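Local structure of D-3-phosphoglycerate dehydrogenase oxidoreductase protein (Ralstonia solanacearum, 3GG9) at residues L3-L8 against S22-H27; Q41-V46 against D67-L72; W116-A121 against N294-P299; T263-G268 against H287-M292. The protein is a D-isomer specific 2-hydroxyacid dehydrogenase that probably oxidises D-3-phosphoglycerate with NAD as cofactor. One frame throughout, in Å; residues are numbered along the deposited sequence. Where two conformers were deposited one is given.

Contact 1 of 4, residues L3-L8 against S22-H27; sequences LKIAVL and SLLQDH. Unlike the reference sequence in segment 3-8: L3 (reference Met).
The polar part of this contact is one bond from the backbone amide of L3 to the imidazole of H27. L3 N lies 2.9 Å from H27 ND1, with an N-H...N angle of 177° and the nitrogen only 3° out of the ring plane, so the amide reaches the ring at its edge and almost straight on. ND1 acts as an acceptor here, consistent with NE2 carrying the proton if the ring is neutral. The ring gets there because CG stands beside the H27 backbone N (chi1 -53°), which lays the imidazole alongside the L3 side chain, the two pointing the same way, with L3 CB 3.7 Å from ND1. D26 CB lies over one face of the imidazole, offset toward its rim.

The apolar part centres on the tip of I5. Its CD1 touches H27 CB at 3.6 Å and L24 CD2 at 3.9 Å. Helix 306-324 covers the loop side through F317 against L24 and L321 and L324 against H27, while A51 of the neighbouring strand 51-54 lies against L3 and I5.

The 22-27 loop turns through a type I turn from L24 to H27, closed by H27 N to L24 O, and leads straight into strand 28-31. That is a non-helical crossover between neighbouring parallel strands of the flavodoxin-like substrate-binding domain of this family.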
loop_
_atom_site.group_PDB
_atom_site.type_symbol
_atom_site.label_atom_id
_atom_site.label_comp_id
_atom_site.label_asym_id
_atom_site.label_seq_id
_atom_site.Cartn_x
_atom_site.Cartn_y
_atom_site.Cartn_z
ATOM N N LEU A 3 2.334 20.382 37.225
ATOM C CA LEU A 3 1.588 21.212 36.288
ATOM C C LEU A 3 0.291 20.555 35.847
ATOM O O LEU A 3 0.151 19.324 35.858
ATOM C CB LEU A 3 2.443 21.532 35.043
ATOM C CG LEU A 3 3.801 22.240 35.198
ATOM C CD1 LEU A 3 4.521 22.357 33.870
ATOM C CD2 LEU A 3 3.655 23.624 35.807
ATOM N N LYS A 4 -0.659 21.401 35.467
ATOM C CA LYS A 4 -1.854 20.991 34.753
ATOM C C LYS A 4 -1.445 21.005 33.268
ATOM O O LYS A 4 -1.076 22.063 32.721
ATOM C CB LYS A 4 -2.965 21.995 35.044
ATOM C CG LYS A 4 -4.352 21.406 35.216
ATOM C CD LYS A 4 -5.203 21.593 33.969
ATOM C CE LYS A 4 -6.614 21.062 34.171
ATOM N NZ LYS A 4 -7.312 20.894 32.868
ATOM N N ILE A 5 -1.465 19.824 32.639
ATOM C CA ILE A 5 -1.006 19.647 31.256
ATOM C C ILE A 5 -2.156 19.188 30.369
ATOM O O ILE A 5 -2.965 18.350 30.776
ATOM C CB ILE A 5 0.178 18.640 31.179
ATOM C CG1 ILE A 5 1.369 19.183 31.952
ATOM C CG2 ILE A 5 0.554 18.288 29.712
ATOM C CD1 ILE A 5 2.508 18.212 32.124
ATOM N N ALA A 6 -2.263 19.782 29.179
ATOM C CA ALA A 6 -3.208 19.316 28.184
ATOM C C ALA A 6 -2.504 18.959 26.879
ATOM O O ALA A 6 -1.590 19.663 26.440
ATOM C CB ALA A 6 -4.286 20.339 27.937
ATOM N N VAL A 7 -2.943 17.846 26.289
ATOM C CA VAL A 7 -2.514 17.419 24.968
ATOM C C VAL A 7 -3.739 17.532 24.059
ATOM O O VAL A 7 -4.790 16.954 24.345
ATOM C CB VAL A 7 -2.052 15.940 24.937
ATOM C CG1 VAL A 7 -1.504 15.598 23.552
ATOM C CG2 VAL A 7 -1.007 15.632 26.029
ATOM N N LEU A 8 -3.587 18.260 22.961
ATOM C CA LEU A 8 -4.699 18.525 22.053
ATOM C C LEU A 8 -4.719 17.565 20.857
ATOM O O LEU A 8 -3.681 17.021 20.483
ATOM C CB LEU A 8 -4.556 19.958 21.537
ATOM C CG LEU A 8 -4.703 21.092 22.560
ATOM C CD1 LEU A 8 -4.690 22.413 21.827
ATOM C CD2 LEU A 8 -6.017 20.938 23.346
ATOM N N SER A 22 4.428 7.880 30.820
ATOM C CA SER A 22 4.806 7.786 32.239
ATOM C C SER A 22 5.795 8.874 32.651
ATOM O O SER A 22 5.988 9.126 33.850
ATOM C CB SER A 22 5.358 6.397 32.583
ATOM O OG SER A 22 5.594 6.289 33.984
ATOM N N LEU A 23 6.416 9.526 31.670
ATOM C CA LEU A 23 7.263 10.689 31.934
ATOM C C LEU A 23 6.522 11.818 32.655
ATOM O O LEU A 23 7.139 12.587 33.380
ATOM C CB LEU A 23 7.882 11.244 30.645
ATOM C CG LEU A 23 8.931 10.406 29.905
ATOM C CD1 LEU A 23 9.253 11.040 28.551
ATOM C CD2 LEU A 23 10.194 10.226 30.736
ATOM N N LEU A 24 5.208 11.915 32.457
ATOM C CA LEU A 24 4.415 12.983 33.059
ATOM C C LEU A 24 3.709 12.575 34.367
ATOM O O LEU A 24 2.657 13.142 34.714
ATOM C CB LEU A 24 3.371 13.485 32.042
ATOM C CG LEU A 24 3.873 14.063 30.708
ATOM C CD1 LEU A 24 2.687 14.378 29.790
ATOM C CD2 LEU A 24 4.758 15.284 30.905
ATOM N N GLN A 25 4.301 11.623 35.092
ATOM C CA GLN A 25 3.669 10.982 36.265
ATOM C C GLN A 25 3.462 11.928 37.439
ATOM O O GLN A 25 2.536 11.745 38.216
ATOM C CB GLN A 25 4.473 9.764 36.740
ATOM C CG GLN A 25 5.941 10.068 37.080
ATOM C CD GLN A 25 6.695 8.848 37.581
ATOM O OE1 GLN A 25 7.709 8.975 38.271
ATOM N NE2 GLN A 25 6.209 7.657 37.235
ATOM N N ASP A 26 4.315 12.941 37.529
ATOM C CA ASP A 26 4.213 13.980 38.551
ATOM C C ASP A 26 3.210 15.085 38.195
ATOM O O ASP A 26 3.113 16.063 38.922
ATOM C CB ASP A 26 5.600 14.583 38.816
ATOM C CG ASP A 26 5.634 15.483 40.052
ATOM O OD1 ASP A 26 4.973 15.154 41.058
ATOM O OD2 ASP A 26 6.291 16.537 39.996
ATOM N N HIS A 27 2.464 14.934 37.096
ATOM C CA HIS A 27 1.589 16.008 36.588
ATOM C C HIS A 27 0.215 15.501 36.313
ATOM O O HIS A 27 0.010 14.297 36.187
ATOM C CB HIS A 27 2.173 16.621 35.318
ATOM C CG HIS A 27 3.597 17.062 35.481
ATOM N ND1 HIS A 27 3.941 18.264 36.064
ATOM C CD2 HIS A 27 4.761 16.428 35.214
ATOM C CE1 HIS A 27 5.256 18.362 36.123
ATOM N NE2 HIS A 27 5.778 17.264 35.607
#

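Contact 2 of 4, residues Q41-V46 against D67-L72; sequences QLAARV and DRLPKL
In the flavodoxin-like domain, the end of helix 39-45 packs on the loop that leads from helix 63-66 to strand 74-77, with A43 and V46 facing R68 and L69. No direct hydrogen bond joins the two segments. L69 does most of the filling: its CD2 methyl comes within 3.6 Å of A43 O, 4.1 Å of A43 CB and 3.8 Å of V46 CG2. The V46 and L69 side chains run across each other at a slant, and both L69 methyls meet V46 CG2; with CG1 beside the backbone N (chi1 -62°), CG2 takes the position between that N and the carbonyl carbon.

On the exposed side R68 lies against the A43 methyl. R68 CB is 3.6 Å and R68 CD 3.9 Å from A43 CB, the arginine chain running extended from CG to NE before the guanidinium continues beyond. There NH1 makes a weak bond to Q64 O, one turn of chain back.

One water links the two backbones. It donates to A43 O at 3.2 Å and to R68 O at 2.7 Å, bridging a carbonyl of the last helical turn to one of the loop.

L65 of helix 63-66 also packs on A43, and L52 of strand 51-54 packs against V46. L69 begins a type I turn to L72, which brings the chain round to the sheet. Such packing of consecutive crossover connections side by side on one face of a parallel sheet is typical of flavodoxin-like alpha/beta domains.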
loop_
_atom_site.group_PDB
_atom_site.type_symbol
_atom_site.label_atom_id
_atom_site.label_comp_id
_atom_site.label_asym_id
_atom_site.label_seq_id
_atom_site.Cartn_x
_atom_site.Cartn_y
_atom_site.Cartn_z
ATOM N N GLN A 41 -14.237 28.725 22.375
ATOM C CA GLN A 41 -14.391 27.325 22.784
ATOM C C GLN A 41 -13.069 26.664 23.192
ATOM O O GLN A 41 -13.028 25.862 24.131
ATOM C CB GLN A 41 -15.016 26.512 21.649
ATOM C CG GLN A 41 -16.500 26.716 21.396
ATOM C CD GLN A 41 -17.019 25.873 20.224
ATOM O OE1 GLN A 41 -18.221 25.622 20.116
ATOM N NE2 GLN A 41 -16.111 25.436 19.343
ATOM N N LEU A 42 -11.996 27.004 22.480
ATOM C CA LEU A 42 -10.679 26.439 22.753
ATOM C C LEU A 42 -10.086 26.989 24.047
ATOM O O LEU A 42 -9.512 26.232 24.834
ATOM C CB LEU A 42 -9.725 26.657 21.569
ATOM C CG LEU A 42 -8.326 26.033 21.640
ATOM C CD1 LEU A 42 -8.407 24.530 21.910
ATOM C CD2 LEU A 42 -7.554 26.317 20.362
ATOM N N ALA A 43 -10.233 28.296 24.263
ATOM C CA ALA A 43 -9.768 28.934 25.500
ATOM C C ALA A 43 -10.485 28.406 26.747
ATOM O O ALA A 43 -9.856 28.221 27.787
ATOM C CB ALA A 43 -9.881 30.434 25.411
ATOM N N ALA A 44 -11.787 28.149 26.634
ATOM C CA ALA A 44 -12.553 27.531 27.719
ATOM C C ALA A 44 -12.107 26.093 27.986
ATOM O O ALA A 44 -12.114 25.640 29.135
ATOM C CB ALA A 44 -14.046 27.578 27.412
ATOM N N ARG A 45 -11.707 25.388 26.926
ATOM C CA ARG A 45 -11.277 24.003 27.070
ATOM C C ARG A 45 -9.925 23.896 27.783
ATOM O O ARG A 45 -9.734 22.999 28.593
ATOM C CB ARG A 45 -11.269 23.274 25.720
ATOM C CG ARG A 45 -11.923 21.888 25.756
ATOM C CD ARG A 45 -13.450 21.987 25.745
ATOM N NE ARG A 45 -14.115 20.690 25.819
ATOM C CZ ARG A 45 -14.426 20.058 26.946
ATOM N NH1 ARG A 45 -14.134 20.593 28.125
ATOM N NH2 ARG A 45 -15.029 18.877 26.894
ATOM N N VAL A 46 -9.016 24.834 27.525
ATOM C CA VAL A 46 -7.681 24.808 28.157
ATOM C C VAL A 46 -7.419 25.931 29.198
ATOM O O VAL A 46 -6.272 26.323 29.448
ATOM C CB VAL A 46 -6.535 24.729 27.096
ATOM C CG1 VAL A 46 -6.640 23.434 26.292
ATOM C CG2 VAL A 46 -6.526 25.940 26.155
ATOM N N ASP A 67 -4.253 35.812 24.566
ATOM C CA ASP A 67 -4.979 36.841 25.327
ATOM C C ASP A 67 -5.991 36.238 26.291
ATOM O O ASP A 67 -6.265 36.808 27.345
ATOM C CB ASP A 67 -5.734 37.786 24.383
ATOM C CG ASP A 67 -4.815 38.713 23.607
ATOM O OD1 ASP A 67 -5.275 39.254 22.575
ATOM O OD2 ASP A 67 -3.647 38.903 24.009
ATOM N N ARG A 68 -6.546 35.088 25.919
ATOM C CA ARG A 68 -7.564 34.419 26.722
ATOM C C ARG A 68 -7.028 33.327 27.650
ATOM O O ARG A 68 -7.814 32.605 28.266
ATOM C CB ARG A 68 -8.631 33.831 25.815
ATOM C CG ARG A 68 -9.563 34.846 25.184
ATOM C CD ARG A 68 -10.735 34.111 24.540
ATOM N NE ARG A 68 -11.685 34.921 23.766
ATOM C CZ ARG A 68 -11.387 35.871 22.877
ATOM N NH1 ARG A 68 -10.130 36.200 22.584
ATOM N NH2 ARG A 68 -12.378 36.500 22.262
ATOM N N LEU A 69 -5.704 33.207 27.752
ATOM C CA LEU A 69 -5.096 32.143 28.562
ATOM C C LEU A 69 -4.059 32.649 29.576
ATOM O O LEU A 69 -2.852 32.522 29.352
ATOM C CB LEU A 69 -4.475 31.057 27.665
ATOM C CG LEU A 69 -5.342 30.216 26.719
ATOM C CD1 LEU A 69 -4.456 29.212 25.956
ATOM C CD2 LEU A 69 -6.476 29.509 27.463
ATOM N N PRO A 70 -4.528 33.199 30.712
ATOM C CA PRO A 70 -3.609 33.761 31.706
ATOM C C PRO A 70 -2.651 32.749 32.369
ATOM O O PRO A 70 -1.514 33.112 32.706
ATOM C CB PRO A 70 -4.556 34.374 32.749
ATOM C CG PRO A 70 -5.840 33.655 32.584
ATOM C CD PRO A 70 -5.941 33.327 31.130
ATOM N N LYS A 71 -3.083 31.495 32.521
ATOM C CA LYS A 71 -2.290 30.510 33.268
ATOM C C LYS A 71 -1.200 29.797 32.459
ATOM O O LYS A 71 -0.370 29.083 33.036
ATOM C CB LYS A 71 -3.205 29.488 33.953
ATOM C CG LYS A 71 -4.388 30.117 34.664
ATOM C CD LYS A 71 -4.662 29.459 35.996
ATOM C CE LYS A 71 -5.711 30.236 36.780
ATOM N NZ LYS A 71 -5.375 31.690 36.878
ATOM N N LEU A 72 -1.193 29.989 31.136
ATOM C CA LEU A 72 -0.275 29.258 30.253
ATOM C C LEU A 72 1.163 29.711 30.413
ATOM O O LEU A 72 1.459 30.903 30.303
ATOM C CB LEU A 72 -0.687 29.405 28.782
ATOM C CG LEU A 72 0.168 28.599 27.787
ATOM C CD1 LEU A 72 0.050 27.091 28.064
ATOM C CD2 LEU A 72 -0.217 28.895 26.352
HETATM O O HOH W 1 -9.527 30.890 29.474
#

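Contact 3 of 4, residues W116-A121 against N294-P299; sequences WALVMA and NCICTP
L118 of helix 109-123 reaches I296 and T298 on the edge strand 295-297 of the Rossmann-type nucleotide-binding domain. Its CB does not aim at the strand; rotation about the CA-CB bond (chi1 -77°) puts CG beside the backbone N and brings the methyls to the strand. From CG the two methyls part. CD1 lies 3.9 Å from T298 OG1, a contact without a hydrogen bond. CD2 settles between two beta-branched neighbours, 3.8 Å from T298 CG2 and 4.1 Å from I296 CG2. L118 lies alongside both partners, running the other way, so methyls meet along the sides of the chains. A274 of strand 272-275 also packs on L118.

One turn further along the helix, the CB of A121, by contrast, points to the strand. I296 also packs on P127 and Q128 of helix 126-134.

The hydroxyl of T298 has its partners outside the helix. OG1 hydrogen-bonds D276 OD1, just after strand 272-275, with a weak bond to I275 O; it stands between the backbone N and carbonyl carbon of T298 (chi1 48°), which leaves CG2 for the leucine. Backbone bonds of I296 and T298 to strand 272-275 fix the strand as the last of the parallel sheet.

The same helix and strand end lie at the dimer interface: A117 packs on I126 of the second subunit and T298 on its V130. At the A121 end of the contact, I296 CD1 ends 4.3 Å from A121 O.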
loop_
_atom_site.group_PDB
_atom_site.type_symbol
_atom_site.label_atom_id
_atom_site.label_comp_id
_atom_site.label_asym_id
_atom_site.label_seq_id
_atom_site.Cartn_x
_atom_site.Cartn_y
_atom_site.Cartn_z
ATOM N N TRP A 116 5.230 5.945 0.262
ATOM C CA TRP A 116 5.371 4.751 -0.560
ATOM C C TRP A 116 4.201 3.802 -0.446
ATOM O O TRP A 116 3.842 3.158 -1.418
ATOM C CB TRP A 116 6.669 3.985 -0.210
ATOM C CG TRP A 116 7.111 3.222 -1.412
ATOM C CD1 TRP A 116 7.020 1.883 -1.614
ATOM C CD2 TRP A 116 7.626 3.781 -2.630
ATOM N NE1 TRP A 116 7.497 1.557 -2.880
ATOM C CE2 TRP A 116 7.870 2.713 -3.516
ATOM C CE3 TRP A 116 7.926 5.088 -3.045
ATOM C CZ2 TRP A 116 8.387 2.911 -4.803
ATOM C CZ3 TRP A 116 8.434 5.285 -4.323
ATOM C CH2 TRP A 116 8.667 4.208 -5.181
ATOM N N ALA A 117 3.608 3.729 0.737
ATOM C CA ALA A 117 2.427 2.907 0.970
ATOM C C ALA A 117 1.313 3.412 0.061
ATOM O O ALA A 117 0.592 2.626 -0.537
ATOM C CB ALA A 117 2.007 3.006 2.465
ATOM N N LEU A 118 1.221 4.729 -0.072
ATOM C CA LEU A 118 0.224 5.356 -0.969
ATOM C C LEU A 118 0.512 5.163 -2.455
ATOM O O LEU A 118 -0.399 4.949 -3.226
ATOM C CB LEU A 118 0.093 6.844 -0.661
ATOM C CG LEU A 118 -0.703 7.234 0.578
ATOM C CD1 LEU A 118 -0.653 8.742 0.741
ATOM C CD2 LEU A 118 -2.146 6.749 0.447
ATOM N N VAL A 119 1.780 5.272 -2.855
ATOM C CA VAL A 119 2.234 4.918 -4.209
ATOM C C VAL A 119 1.797 3.520 -4.603
ATOM O O VAL A 119 1.189 3.352 -5.645
ATOM C CB VAL A 119 3.829 5.016 -4.388
ATOM C CG1 VAL A 119 4.235 4.454 -5.709
ATOM C CG2 VAL A 119 4.271 6.449 -4.285
ATOM N N MET A 120 2.158 2.520 -3.786
ATOM C CA MET A 120 1.771 1.129 -4.019
ATOM C C MET A 120 0.247 0.903 -3.947
ATOM O O MET A 120 -0.318 0.201 -4.787
ATOM C CB MET A 120 2.549 0.219 -3.070
ATOM C CG MET A 120 4.046 0.407 -3.307
ATOM S SD MET A 120 5.007 -1.008 -2.803
ATOM C CE MET A 120 4.898 -1.899 -4.363
ATOM N N ALA A 121 -0.407 1.541 -2.980
ATOM C CA ALA A 121 -1.845 1.380 -2.801
ATOM C C ALA A 121 -2.549 1.921 -4.030
ATOM O O ALA A 121 -3.387 1.241 -4.597
ATOM C CB ALA A 121 -2.318 2.083 -1.531
ATOM N N ASN A 294 -10.820 8.172 -8.614
ATOM C CA ASN A 294 -9.388 8.306 -8.966
ATOM C C ASN A 294 -8.593 9.212 -8.010
ATOM O O ASN A 294 -7.529 9.713 -8.366
ATOM C CB ASN A 294 -9.209 8.757 -10.421
ATOM C CG ASN A 294 -9.897 10.077 -10.715
ATOM O OD1 ASN A 294 -10.890 10.431 -10.072
ATOM N ND2 ASN A 294 -9.385 10.804 -11.695
ATOM N N CYS A 295 -9.103 9.412 -6.798
ATOM C CA CYS A 295 -8.274 9.943 -5.709
ATOM C C CYS A 295 -8.322 8.994 -4.527
ATOM O O CYS A 295 -9.383 8.526 -4.147
ATOM C CB CYS A 295 -8.698 11.351 -5.271
ATOM S SG CYS A 295 -7.375 12.280 -4.389
ATOM N N ILE A 296 -7.156 8.680 -3.981
ATOM C CA ILE A 296 -7.077 7.974 -2.710
ATOM C C ILE A 296 -6.643 8.993 -1.658
ATOM O O ILE A 296 -5.587 9.609 -1.787
ATOM C CB ILE A 296 -6.113 6.778 -2.814
ATOM C CG1 ILE A 296 -6.753 5.710 -3.722
ATOM C CG2 ILE A 296 -5.780 6.210 -1.424
ATOM C CD1 ILE A 296 -5.796 4.781 -4.360
ATOM N N CYS A 297 -7.468 9.183 -0.639
ATOM C CA CYS A 297 -7.196 10.178 0.411
ATOM C C CYS A 297 -7.110 9.511 1.756
ATOM O O CYS A 297 -8.032 8.776 2.155
ATOM C CB CYS A 297 -8.312 11.209 0.483
ATOM S SG CYS A 297 -8.711 12.026 -1.057
ATOM N N THR A 298 -5.997 9.756 2.450
ATOM C CA THR A 298 -5.837 9.334 3.822
ATOM C C THR A 298 -5.825 10.561 4.709
ATOM O O THR A 298 -5.459 11.670 4.260
ATOM C CB THR A 298 -4.497 8.585 4.003
ATOM O OG1 THR A 298 -3.486 9.378 3.391
ATOM C CG2 THR A 298 -4.578 7.239 3.330
ATOM N N PRO A 299 -6.225 10.386 5.984
ATOM C CA PRO A 299 -6.403 11.532 6.862
ATOM C C PRO A 299 -5.149 11.987 7.605
ATOM O O PRO A 299 -5.065 11.868 8.830
ATOM C CB PRO A 299 -7.479 11.035 7.842
ATOM C CG PRO A 299 -7.181 9.579 7.956
ATOM C CD PRO A 299 -6.666 9.133 6.619
#

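Contact 4 of 4, residues T263-G268 against H287-M292; sequences TALNRG and HTLLRM
H287, just ahead of the leucine that meets L265, is gripped at two atoms by the turn that follows it: its O takes L290 N at 3.0 Å, and its ring takes the amide of L289. L289 N to H287 ND1 measures 3.1 Å with an N-H...N angle of 163°, and the amide lies 13° out of the imidazole plane, at the ring edge. This pins the start of the 3-10 segment 288-291, while F278 meets the H287 ring edge to face.

No hydrogen bond crosses between the segments; the contact is apolar, with one loose approach of N266 OD1 to M292 SD at 4.3 Å. The tip methyls L265 CD1 and L289 CD2 stand 3.9 Å apart, on side chains that cross at about a right angle. Both leucines carry CG beside the backbone N, which sends their forks toward each other from helix and turn. L265 CD1 also reaches the sulfur of M292, at 4.3 Å, so that M292, partly exposed, extends the leucine pair.

The helix stops immediately after these contacts. G268 closes it in a Schellman motif with phi 94°, a conformation suited to glycine, and G268 N bonds L265 O at 3.1 Å.

L289 also touches M261 and V262 of helix 260-267 and C295 and C297 of strand 295-297, with a bound glycerol about 4 Å from its side chain. L290 packs on C297 too, and its O accepts a bond from K134 NZ of the second subunit. The 3-10 segment thus packs against both helix 260-267 and the edge strand, and L290 extends the contact to the dimer partner.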
loop_
_atom_site.group_PDB
_atom_site.type_symbol
_atom_site.label_atom_id
_atom_site.label_comp_id
_atom_site.label_asym_id
_atom_site.label_seq_id
_atom_site.Cartn_x
_atom_site.Cartn_y
_atom_site.Cartn_z
ATOM N N THR A 263 -9.328 20.330 -10.305
ATOM C CA THR A 263 -9.421 20.834 -11.679
ATOM C C THR A 263 -8.663 19.932 -12.644
ATOM O O THR A 263 -9.227 19.487 -13.631
ATOM C CB THR A 263 -8.950 22.310 -11.791
ATOM O OG1 THR A 263 -9.748 23.134 -10.926
ATOM C CG2 THR A 263 -9.063 22.838 -13.238
ATOM N N ALA A 264 -7.409 19.608 -12.324
ATOM C CA ALA A 264 -6.606 18.766 -13.201
ATOM C C ALA A 264 -7.149 17.334 -13.317
ATOM O O ALA A 264 -7.183 16.769 -14.422
ATOM C CB ALA A 264 -5.154 18.763 -12.753
ATOM N N LEU A 265 -7.594 16.751 -12.203
ATOM C CA LEU A 265 -8.183 15.410 -12.252
ATOM C C LEU A 265 -9.420 15.382 -13.137
ATOM O O LEU A 265 -9.593 14.461 -13.936
ATOM C CB LEU A 265 -8.499 14.866 -10.856
ATOM C CG LEU A 265 -7.303 14.403 -10.011
ATOM C CD1 LEU A 265 -7.778 14.106 -8.605
ATOM C CD2 LEU A 265 -6.590 13.180 -10.603
ATOM N N ASN A 266 -10.243 16.419 -13.028
ATOM C CA ASN A 266 -11.413 16.560 -13.896
ATOM C C ASN A 266 -11.089 16.765 -15.380
ATOM O O ASN A 266 -11.931 16.504 -16.228
ATOM C CB ASN A 266 -12.341 17.663 -13.386
ATOM C CG ASN A 266 -13.164 17.224 -12.188
ATOM O OD1 ASN A 266 -13.321 16.035 -11.924
ATOM N ND2 ASN A 266 -13.685 18.191 -11.450
ATOM N N ARG A 267 -9.877 17.213 -15.696
ATOM C CA ARG A 267 -9.470 17.332 -17.104
ATOM C C ARG A 267 -8.715 16.088 -17.609
ATOM O O ARG A 267 -8.394 15.978 -18.799
ATOM C CB ARG A 267 -8.718 18.649 -17.377
ATOM C CG ARG A 267 -9.446 19.904 -16.857
ATOM C CD ARG A 267 -9.400 21.097 -17.799
ATOM N NE ARG A 267 -8.182 21.906 -17.706
ATOM C CZ ARG A 267 -8.106 23.134 -17.183
ATOM N NH1 ARG A 267 -6.942 23.773 -17.174
ATOM N NH2 ARG A 267 -9.176 23.733 -16.671
ATOM N N GLY A 268 -8.451 15.148 -16.698
ATOM C CA GLY A 268 -7.949 13.824 -17.055
ATOM C C GLY A 268 -6.443 13.634 -17.019
ATOM O O GLY A 268 -5.946 12.555 -17.371
ATOM N N HIS A 287 -15.561 15.975 1.403
ATOM C CA HIS A 287 -14.692 16.730 0.519
ATOM C C HIS A 287 -14.863 16.196 -0.891
ATOM O O HIS A 287 -15.066 14.988 -1.090
ATOM C CB HIS A 287 -13.219 16.577 0.934
ATOM C CG HIS A 287 -12.326 17.597 0.307
ATOM N ND1 HIS A 287 -11.823 17.455 -0.966
ATOM C CD2 HIS A 287 -11.857 18.783 0.767
ATOM C CE1 HIS A 287 -11.082 18.504 -1.265
ATOM N NE2 HIS A 287 -11.086 19.325 -0.230
ATOM N N THR A 288 -14.770 17.090 -1.866
ATOM C CA THR A 288 -14.856 16.749 -3.304
ATOM C C THR A 288 -13.959 15.556 -3.676
ATOM O O THR A 288 -14.393 14.629 -4.363
ATOM C CB THR A 288 -14.505 18.003 -4.159
ATOM O OG1 THR A 288 -15.438 19.049 -3.851
ATOM C CG2 THR A 288 -14.595 17.734 -5.630
ATOM N N LEU A 289 -12.715 15.576 -3.199
ATOM C CA LEU A 289 -11.738 14.529 -3.510
ATOM C C LEU A 289 -12.118 13.155 -2.977
ATOM O O LEU A 289 -11.743 12.145 -3.568
ATOM C CB LEU A 289 -10.359 14.907 -2.976
ATOM C CG LEU A 289 -9.527 15.915 -3.762
ATOM C CD1 LEU A 289 -8.222 16.067 -3.025
ATOM C CD2 LEU A 289 -9.282 15.450 -5.234
ATOM N N LEU A 290 -12.870 13.126 -1.876
ATOM C CA LEU A 290 -13.316 11.875 -1.268
ATOM C C LEU A 290 -14.382 11.198 -2.113
ATOM O O LEU A 290 -14.580 9.996 -2.010
ATOM C CB LEU A 290 -13.829 12.094 0.172
ATOM C CG LEU A 290 -12.894 12.664 1.247
ATOM C CD1 LEU A 290 -13.525 12.630 2.634
ATOM C CD2 LEU A 290 -11.616 11.894 1.270
ATOM N N ARG A 291 -15.064 11.977 -2.948
ATOM C CA ARG A 291 -16.092 11.432 -3.829
ATOM C C ARG A 291 -15.583 11.115 -5.240
ATOM O O ARG A 291 -16.370 10.818 -6.135
ATOM C CB ARG A 291 -17.303 12.368 -3.861
ATOM C CG ARG A 291 -17.845 12.639 -2.464
ATOM C CD ARG A 291 -19.142 13.435 -2.496
ATOM N NE ARG A 291 -18.945 14.839 -2.866
ATOM C CZ ARG A 291 -18.544 15.808 -2.040
ATOM N NH1 ARG A 291 -18.443 17.039 -2.509
ATOM N NH2 ARG A 291 -18.241 15.565 -0.761
ATOM N N MET A 292 -14.263 11.169 -5.418
ATOM C CA MET A 292 -13.601 10.825 -6.680
ATOM C C MET A 292 -12.901 9.468 -6.600
ATOM O O MET A 292 -11.986 9.280 -5.790
ATOM C CB MET A 292 -12.590 11.918 -7.057
ATOM C CG MET A 292 -13.223 13.164 -7.691
ATOM S SD MET A 292 -12.053 14.469 -8.165
ATOM C CE MET A 292 -12.492 15.686 -7.002
#

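Overall arrangement
Contacts 1 and 2 belong to the flavodoxin-like domain, contacts 3 and 4 to the nucleotide-binding domain; the centres of contacts 1 and 4 lie about 43 Å apart. Each pair is joined by packing. V46 of contact 2 rests its CG1 on A6 and L8 of contact 1, while C295 and C297 of contact 3 lie against L289 and L290 of contact 4, which is nested in the loop closed by contact 3. Contact 3 is the most central and fully buried, almost all methyl packing. Contact 1 alone bonds directly across its segments; contact 2 uses a water, and contact 4 is partly buried, its margin including the M292 sulfur and the exposed N266 amide.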